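DNA damage response protein Rtt109, putative (PDB 5ZB9) probably transfers an acetyl group from acetyl-CoA to histone lysines, acting as a histone H3 K56 acetyltransferase linked to DNA damage response and nucleosome assembly. Local coordinates at residues Phe39-Phe51 with Val329-Ser341. Sequence-based numbering, arbitrary orientation.
Sequences FAAPPGEEPESTF and VNSVQMTSSRVAS
Arg-338 meets Pro-42, Glu-45 and Glu-48, and the tight part of this contact is built round its side chain. NE gives a salt-bridged hydrogen bond to Glu-45 OE1 at 2.7 Å. The oxygen sits only 12° out of the guanidinium plane, yet is itself approached from above its carboxylate plane; the two planes are turned 55° apart and Glu-45 OE2 stays 3.7 Å from Arg-338 NH2, so the bridge has one short prong and is not a flat paired one. Pro-42 lies over one guanidinium face, offset toward its rim, its CD 3.6 Å from Arg-338 NE; on the opposite face lies Ser-336 OG, which also accepts from Arg-338 N in an ST turn. A bend at chi3 (-61°) swings the guanidinium out of line with the aliphatic stem, whose CG packs 3.5 Å from Glu-48 CG. Glu-48 OE2 is a long salt-bridge partner of NH1, a nitrogen that also pairs with Asp-246, while Glu-48 OE1 accepts from Ser-337 OG at 2.8 Å. Two waters extend this end, joining Ser-337 OG to Ser-49 O and Ser-337 O to Ser-49 N.

Toward Ser-341 the contact is looser and solvent-exposed. A single beta bridge pairs Glu-45 with Ala-340: Glu-46 N donates to Val-339 O at 3.0 Å, but Ser-341 N reaches Gly-44 O only weakly, at 3.4 Å, and Ser-341 OG adds a second weak bond there.

The contact thus ties the loop leading into strand 50-61 to the one following strand 317-324, mainly through polar groups. Arg-338, positive in any case, probably offsets the repulsion among the carboxylates of Glu-45, Glu-48 and Asp-246 and would help keep them ionised.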
ATOM      1  N   PHE A  39       4.331   5.081  13.786  1.00 24.77           N
ATOM      2  CA  PHE A  39       3.838   6.175  14.616  1.00 30.51           C
ATOM      3  C   PHE A  39       4.909   6.682  15.574  1.00 31.93           C
ATOM      4  O   PHE A  39       5.601   5.893  16.215  1.00 35.30           O
ATOM      5  CB  PHE A  39       2.611   5.733  15.408  1.00 30.60           C
ATOM      6  CG  PHE A  39       1.463   5.314  14.551  1.00 30.31           C
ATOM      7  CD1 PHE A  39       0.486   6.225  14.188  1.00 28.08           C
ATOM      8  CD2 PHE A  39       1.362   4.005  14.097  1.00 30.55           C
ATOM      9  CE1 PHE A  39      -0.575   5.839  13.390  1.00 31.22           C
ATOM     10  CE2 PHE A  39       0.305   3.611  13.301  1.00 24.75           C
ATOM     11  CZ  PHE A  39      -0.665   4.526  12.948  1.00 30.02           C
ATOM     12  N   ALA A  40       5.045   7.999  15.663  1.00 29.11           N
ATOM     13  CA  ALA A  40       5.924   8.607  16.655  1.00 31.53           C
ATOM     14  C   ALA A  40       5.404   8.330  18.069  1.00 33.38           C
ATOM     15  O   ALA A  40       4.188   8.328  18.308  1.00 27.09           O
ATOM     16  CB  ALA A  40       6.051  10.106  16.415  1.00 24.52           C
ATOM     17  N   ALA A  41       6.329   8.085  18.996  1.00 29.99           N
ATOM     18  CA  ALA A  41       5.977   7.834  20.393  1.00 32.70           C
ATOM     19  C   ALA A  41       5.521   9.107  21.079  1.00 29.54           C
ATOM     20  O   ALA A  41       6.060  10.184  20.818  1.00 32.82           O
ATOM     21  CB  ALA A  41       7.158   7.234  21.145  1.00 37.54           C
ATOM     22  N   PRO A  42       4.519   8.993  21.956  1.00 30.50           N
ATOM     23  CA  PRO A  42       4.093  10.124  22.784  1.00 34.09           C
ATOM     24  C   PRO A  42       5.179  10.448  23.803  1.00 39.36           C
ATOM     25  O   PRO A  42       6.051   9.605  24.030  1.00 38.93           O
ATOM     26  CB  PRO A  42       2.820   9.611  23.474  1.00 31.53           C
ATOM     27  CG  PRO A  42       2.509   8.292  22.835  1.00 42.30           C
ATOM     28  CD  PRO A  42       3.785   7.763  22.286  1.00 33.13           C
ATOM     29  N   PRO A  43       5.138  11.644  24.409  1.00 46.83           N
ATOM     30  CA  PRO A  43       6.151  11.975  25.422  1.00 44.13           C
ATOM     31  C   PRO A  43       6.181  10.956  26.562  1.00 42.58           C
ATOM     32  O   PRO A  43       5.127  10.573  27.073  1.00 42.00           O
ATOM     33  CB  PRO A  43       5.710  13.351  25.930  1.00 42.56           C
ATOM     34  CG  PRO A  43       4.279  13.500  25.497  1.00 43.19           C
ATOM     35  CD  PRO A  43       4.154  12.725  24.229  1.00 41.32           C
ATOM     36  N   GLY A  44       7.375  10.498  26.923  1.00 38.61           N
ATOM     37  CA  GLY A  44       7.530   9.591  28.044  1.00 48.84           C
ATOM     38  C   GLY A  44       7.460   8.111  27.710  1.00 59.62           C
ATOM     39  O   GLY A  44       7.571   7.264  28.599  1.00 59.60           O
ATOM     40  N   GLU A  45       7.272   7.790  26.435  1.00 55.19           N
ATOM     41  CA  GLU A  45       7.190   6.396  26.024  1.00 45.50           C
ATOM     42  C   GLU A  45       8.187   6.096  24.918  1.00 49.42           C
ATOM     43  O   GLU A  45       8.684   7.000  24.248  1.00 50.99           O
ATOM     44  CB  GLU A  45       5.772   6.055  25.567  1.00 50.56           C
ATOM     45  CG  GLU A  45       4.691   6.609  26.481  1.00 49.60           C
ATOM     46  CD  GLU A  45       3.384   5.861  26.365  1.00 56.83           C
ATOM     47  OE1 GLU A  45       3.413   4.679  25.964  1.00 70.01           O
ATOM     48  OE2 GLU A  45       2.326   6.449  26.676  1.00 60.84           O
ATOM     49  N   GLU A  46       8.498   4.819  24.744  1.00 48.50           N
ATOM     50  CA  GLU A  46       9.349   4.395  23.646  1.00 47.07           C
ATOM     51  C   GLU A  46       8.483   4.048  22.436  1.00 45.38           C
ATOM     52  O   GLU A  46       7.295   3.751  22.585  1.00 44.78           O
ATOM     53  CB  GLU A  46      10.212   3.199  24.064  1.00 54.84           C
ATOM     54  CG  GLU A  46      11.321   3.546  25.056  1.00 59.95           C
ATOM     55  CD  GLU A  46      12.306   4.571  24.505  1.00 73.10           C
ATOM     56  OE1 GLU A  46      12.728   4.431  23.335  1.00 66.17           O
ATOM     57  OE2 GLU A  46      12.656   5.521  25.244  1.00 82.04           O
ATOM     58  N   PRO A  47       9.067   4.111  21.229  1.00 41.04           N
ATOM     59  CA  PRO A  47       8.359   3.714  20.007  1.00 38.57           C
ATOM     60  C   PRO A  47       8.011   2.229  20.016  1.00 41.18           C
ATOM     61  O   PRO A  47       8.712   1.446  20.657  1.00 42.92           O
ATOM     62  CB  PRO A  47       9.369   4.018  18.896  1.00 37.96           C
ATOM     63  CG  PRO A  47      10.334   4.966  19.494  1.00 42.58           C
ATOM     64  CD  PRO A  47      10.414   4.627  20.939  1.00 35.53           C
ATOM     65  N   GLU A  48       6.952   1.845  19.313  1.00 39.27           N
ATOM     66  CA  GLU A  48       6.601   0.438  19.222  1.00 37.62           C
ATOM     67  C   GLU A  48       7.650  -0.302  18.417  1.00 36.83           C
ATOM     68  O   GLU A  48       8.145   0.204  17.412  1.00 38.85           O
ATOM     69  CB  GLU A  48       5.214   0.251  18.601  1.00 40.96           C
ATOM     70  CG  GLU A  48       4.114   0.911  19.405  1.00 54.91           C
ATOM     71  CD  GLU A  48       2.738   0.361  19.102  1.00 65.55           C
ATOM     72  OE1 GLU A  48       2.650  -0.681  18.417  1.00 73.54           O
ATOM     73  OE2 GLU A  48       1.743   0.972  19.555  1.00 71.55           O
ATOM     74  N   SER A  49       8.009  -1.489  18.888  1.00 37.78           N
ATOM     75  CA  SER A  49       8.913  -2.358  18.157  1.00 37.24           C
ATOM     76  C   SER A  49       8.279  -2.747  16.823  1.00 36.39           C
ATOM     77  O   SER A  49       7.180  -3.304  16.788  1.00 33.41           O
ATOM     78  CB  SER A  49       9.241  -3.604  18.978  1.00 32.57           C
ATOM     79  OG  SER A  49      10.098  -4.462  18.244  1.00 40.28           O
ATOM     80  N   THR A  50       8.973  -2.451  15.731  1.00 35.90           N
ATOM     81  CA  THR A  50       8.391  -2.602  14.401  1.00 31.81           C
ATOM     82  C   THR A  50       9.349  -3.298  13.437  1.00 31.82           C
ATOM     83  O   THR A  50      10.546  -2.995  13.397  1.00 34.43           O
ATOM     84  CB  THR A  50       7.983  -1.219  13.819  1.00 34.76           C
ATOM     85  OG1 THR A  50       7.142  -0.527  14.754  1.00 31.57           O
ATOM     86  CG2 THR A  50       7.235  -1.376  12.508  1.00 30.30           C
ATOM     87  N   PHE A  51       8.823  -4.236  12.661  1.00 32.98           N
ATOM     88  CA  PHE A  51       9.623  -4.885  11.630  1.00 33.46           C
ATOM     89  C   PHE A  51       9.038  -4.585  10.260  1.00 34.72           C
ATOM     90  O   PHE A  51       7.834  -4.369  10.130  1.00 32.58           O
ATOM     91  CB  PHE A  51       9.692  -6.394  11.873  1.00 39.39           C
ATOM     92  CG  PHE A  51      10.402  -6.762  13.144  1.00 44.63           C
ATOM     93  CD1 PHE A  51       9.723  -6.775  14.356  1.00 40.02           C
ATOM     94  CD2 PHE A  51      11.757  -7.075  13.132  1.00 47.95           C
ATOM     95  CE1 PHE A  51      10.380  -7.102  15.533  1.00 48.07           C
ATOM     96  CE2 PHE A  51      12.419  -7.402  14.304  1.00 48.25           C
ATOM     97  CZ  PHE A  51      11.728  -7.418  15.507  1.00 47.61           C
ATOM     98  N   VAL A 329     -13.972  -6.575  16.382  1.00 65.26           N
ATOM     99  CA  VAL A 329     -14.906  -5.699  15.681  1.00 60.88           C
ATOM    100  C   VAL A 329     -14.281  -4.314  15.584  1.00 61.15           C
ATOM    101  O   VAL A 329     -13.274  -4.043  16.246  1.00 60.79           O
ATOM    102  CB  VAL A 329     -16.271  -5.612  16.389  1.00 63.82           C
ATOM    103  CG1 VAL A 329     -16.975  -6.956  16.349  1.00 73.38           C
ATOM    104  CG2 VAL A 329     -16.094  -5.134  17.823  1.00 63.55           C
ATOM    105  N   ASN A 330     -14.869  -3.438  14.773  1.00 59.68           N
ATOM    106  CA  ASN A 330     -14.294  -2.110  14.567  1.00 62.79           C
ATOM    107  C   ASN A 330     -14.513  -1.153  15.750  1.00 69.04           C
ATOM    108  O   ASN A 330     -14.063  -0.009  15.713  1.00 65.21           O
ATOM    109  CB  ASN A 330     -14.843  -1.483  13.279  1.00 52.08           C
ATOM    110  CG  ASN A 330     -16.311  -1.124  13.377  1.00 61.16           C
ATOM    111  OD1 ASN A 330     -17.073  -1.748  14.116  1.00 73.37           O
ATOM    112  ND2 ASN A 330     -16.717  -0.115  12.620  1.00 60.11           N
ATOM    113  N   SER A 331     -15.185  -1.628  16.798  1.00 72.29           N
ATOM    114  CA  SER A 331     -15.406  -0.824  18.001  1.00 73.90           C
ATOM    115  C   SER A 331     -14.301  -1.052  19.041  1.00 71.58           C
ATOM    116  O   SER A 331     -14.112  -0.239  19.951  1.00 70.91           O
ATOM    117  CB  SER A 331     -16.779  -1.132  18.614  1.00 80.25           C
ATOM    118  OG  SER A 331     -16.767  -2.356  19.332  1.00 81.47           O
ATOM    119  N   VAL A 332     -13.582  -2.163  18.903  1.00 67.62           N
ATOM    120  CA  VAL A 332     -12.442  -2.456  19.764  1.00 63.17           C
ATOM    121  C   VAL A 332     -11.276  -1.535  19.421  1.00 60.12           C
ATOM    122  O   VAL A 332     -10.681  -1.650  18.351  1.00 57.98           O
ATOM    123  CB  VAL A 332     -11.984  -3.928  19.635  1.00 67.12           C
ATOM    124  CG1 VAL A 332     -10.778  -4.190  20.527  1.00 60.46           C
ATOM    125  CG2 VAL A 332     -13.123  -4.876  19.978  1.00 63.17           C
ATOM    126  N   GLN A 333     -10.954  -0.622  20.333  1.00 73.91           N
ATOM    127  CA  GLN A 333      -9.874   0.337  20.111  1.00 64.78           C
ATOM    128  C   GLN A 333      -8.519  -0.367  20.030  1.00 62.84           C
ATOM    129  O   GLN A 333      -8.302  -1.393  20.680  1.00 68.96           O
ATOM    130  CB  GLN A 333      -9.859   1.401  21.219  1.00 60.85           C
ATOM    131  CG  GLN A 333      -8.788   2.475  21.037  1.00 62.00           C
ATOM    132  CD  GLN A 333      -9.093   3.758  21.792  1.00 72.79           C
ATOM    133  OE1 GLN A 333      -9.616   4.719  21.219  1.00 65.74           O
ATOM    134  NE2 GLN A 333      -8.756   3.783  23.081  1.00 67.50           N
ATOM    135  N   MET A 334      -7.627   0.179  19.204  1.00 57.14           N
ATOM    136  CA  MET A 334      -6.247  -0.290  19.101  1.00 54.22           C
ATOM    137  C   MET A 334      -5.575  -0.293  20.478  1.00 64.66           C
ATOM    138  O   MET A 334      -5.873   0.557  21.319  1.00 65.61           O
ATOM    139  CB  MET A 334      -5.468   0.594  18.114  1.00 48.20           C
ATOM    140  CG  MET A 334      -3.968   0.300  17.992  1.00 54.01           C
ATOM    141  SD  MET A 334      -3.545  -1.399  17.530  1.00 62.85           S
ATOM    142  CE  MET A 334      -4.153  -1.509  15.849  1.00 38.67           C
ATOM    143  N   THR A 335      -4.692  -1.261  20.716  1.00 64.15           N
ATOM    144  CA  THR A 335      -3.965  -1.323  21.982  1.00 66.53           C
ATOM    145  C   THR A 335      -2.469  -1.043  21.775  1.00 65.13           C
ATOM    146  O   THR A 335      -1.919  -1.284  20.700  1.00 63.25           O
ATOM    147  CB  THR A 335      -4.161  -2.692  22.690  1.00 64.54           C
ATOM    148  OG1 THR A 335      -3.619  -3.746  21.887  1.00 69.31           O
ATOM    149  CG2 THR A 335      -5.642  -2.963  22.939  1.00 62.20           C
ATOM    150  N   SER A 336      -1.828  -0.521  22.818  1.00 72.46           N
ATOM    151  CA  SER A 336      -0.427  -0.103  22.765  1.00 73.48           C
ATOM    152  C   SER A 336       0.557  -1.239  23.097  1.00 73.84           C
ATOM    153  O   SER A 336       0.314  -2.040  24.004  1.00 66.00           O
ATOM    154  CB  SER A 336      -0.212   1.074  23.725  1.00 70.54           C
ATOM    155  OG  SER A 336       1.147   1.471  23.785  1.00 74.89           O
ATOM    156  N   SER A 337       1.663  -1.301  22.356  1.00 73.50           N
ATOM    157  CA  SER A 337       2.742  -2.245  22.652  1.00 75.80           C
ATOM    158  C   SER A 337       3.989  -1.503  23.146  1.00 74.99           C
ATOM    159  O   SER A 337       5.064  -2.094  23.272  1.00 73.40           O
ATOM    160  CB  SER A 337       3.082  -3.102  21.420  1.00 69.25           C
ATOM    161  OG  SER A 337       3.671  -2.335  20.377  1.00 62.76           O
ATOM    162  N   ARG A 338       3.831  -0.210  23.426  1.00 70.96           N
ATOM    163  CA  ARG A 338       4.933   0.633  23.891  1.00 75.12           C
ATOM    164  C   ARG A 338       5.373   0.290  25.311  1.00 85.90           C
ATOM    165  O   ARG A 338       4.574  -0.187  26.124  1.00 86.24           O
ATOM    166  CB  ARG A 338       4.541   2.116  23.838  1.00 71.50           C
ATOM    167  CG  ARG A 338       4.177   2.637  22.458  1.00 65.11           C
ATOM    168  CD  ARG A 338       3.906   4.135  22.473  1.00 57.63           C
ATOM    169  NE  ARG A 338       2.782   4.503  23.340  1.00 69.38           N
ATOM    170  CZ  ARG A 338       1.502   4.509  22.966  1.00 67.45           C
ATOM    171  NH1 ARG A 338       1.155   4.153  21.733  1.00 59.60           N
ATOM    172  NH2 ARG A 338       0.564   4.869  23.835  1.00 63.34           N
ATOM    173  N   VAL A 339       6.646   0.546  25.603  1.00 83.83           N
ATOM    174  CA  VAL A 339       7.173   0.423  26.960  1.00 86.34           C
ATOM    175  C   VAL A 339       7.536   1.815  27.488  1.00 84.88           C
ATOM    176  O   VAL A 339       7.931   2.696  26.715  1.00 73.30           O
ATOM    177  CB  VAL A 339       8.407  -0.503  27.013  1.00 83.54           C
ATOM    178  CG1 VAL A 339       8.699  -0.924  28.448  1.00 83.97           C
ATOM    179  CG2 VAL A 339       8.189  -1.731  26.136  1.00 78.86           C
ATOM    180  N   ALA A 340       7.392   2.017  28.798  1.00 96.03           N
ATOM    181  CA  ALA A 340       7.662   3.319  29.408  1.00 86.75           C
ATOM    182  C   ALA A 340       9.156   3.530  29.660  1.00 89.39           C
ATOM    183  O   ALA A 340       9.855   2.626  30.125  1.00 91.01           O
ATOM    184  CB  ALA A 340       6.880   3.467  30.705  1.00 73.86           C
ATOM    185  N   SER A 341       9.635   4.731  29.349  1.00 87.25           N
ATOM    186  CA  SER A 341      11.046   5.071  29.509  1.00 94.97           C
ATOM    187  C   SER A 341      11.290   5.905  30.769  1.00 90.67           C
ATOM    188  O   SER A 341      12.209   5.631  31.544  1.00 90.62           O
ATOM    189  CB  SER A 341      11.551   5.818  28.269  1.00 86.02           C
ATOM    190  OG  SER A 341      10.626   6.814  27.856  1.00 74.87           O
TER
HETATM  191  O   HOH W   1       5.378  -3.969  18.727  1.00 42.38           O
HETATM  192  O   HOH W   2       7.234  -2.289  21.581  1.00 49.37           O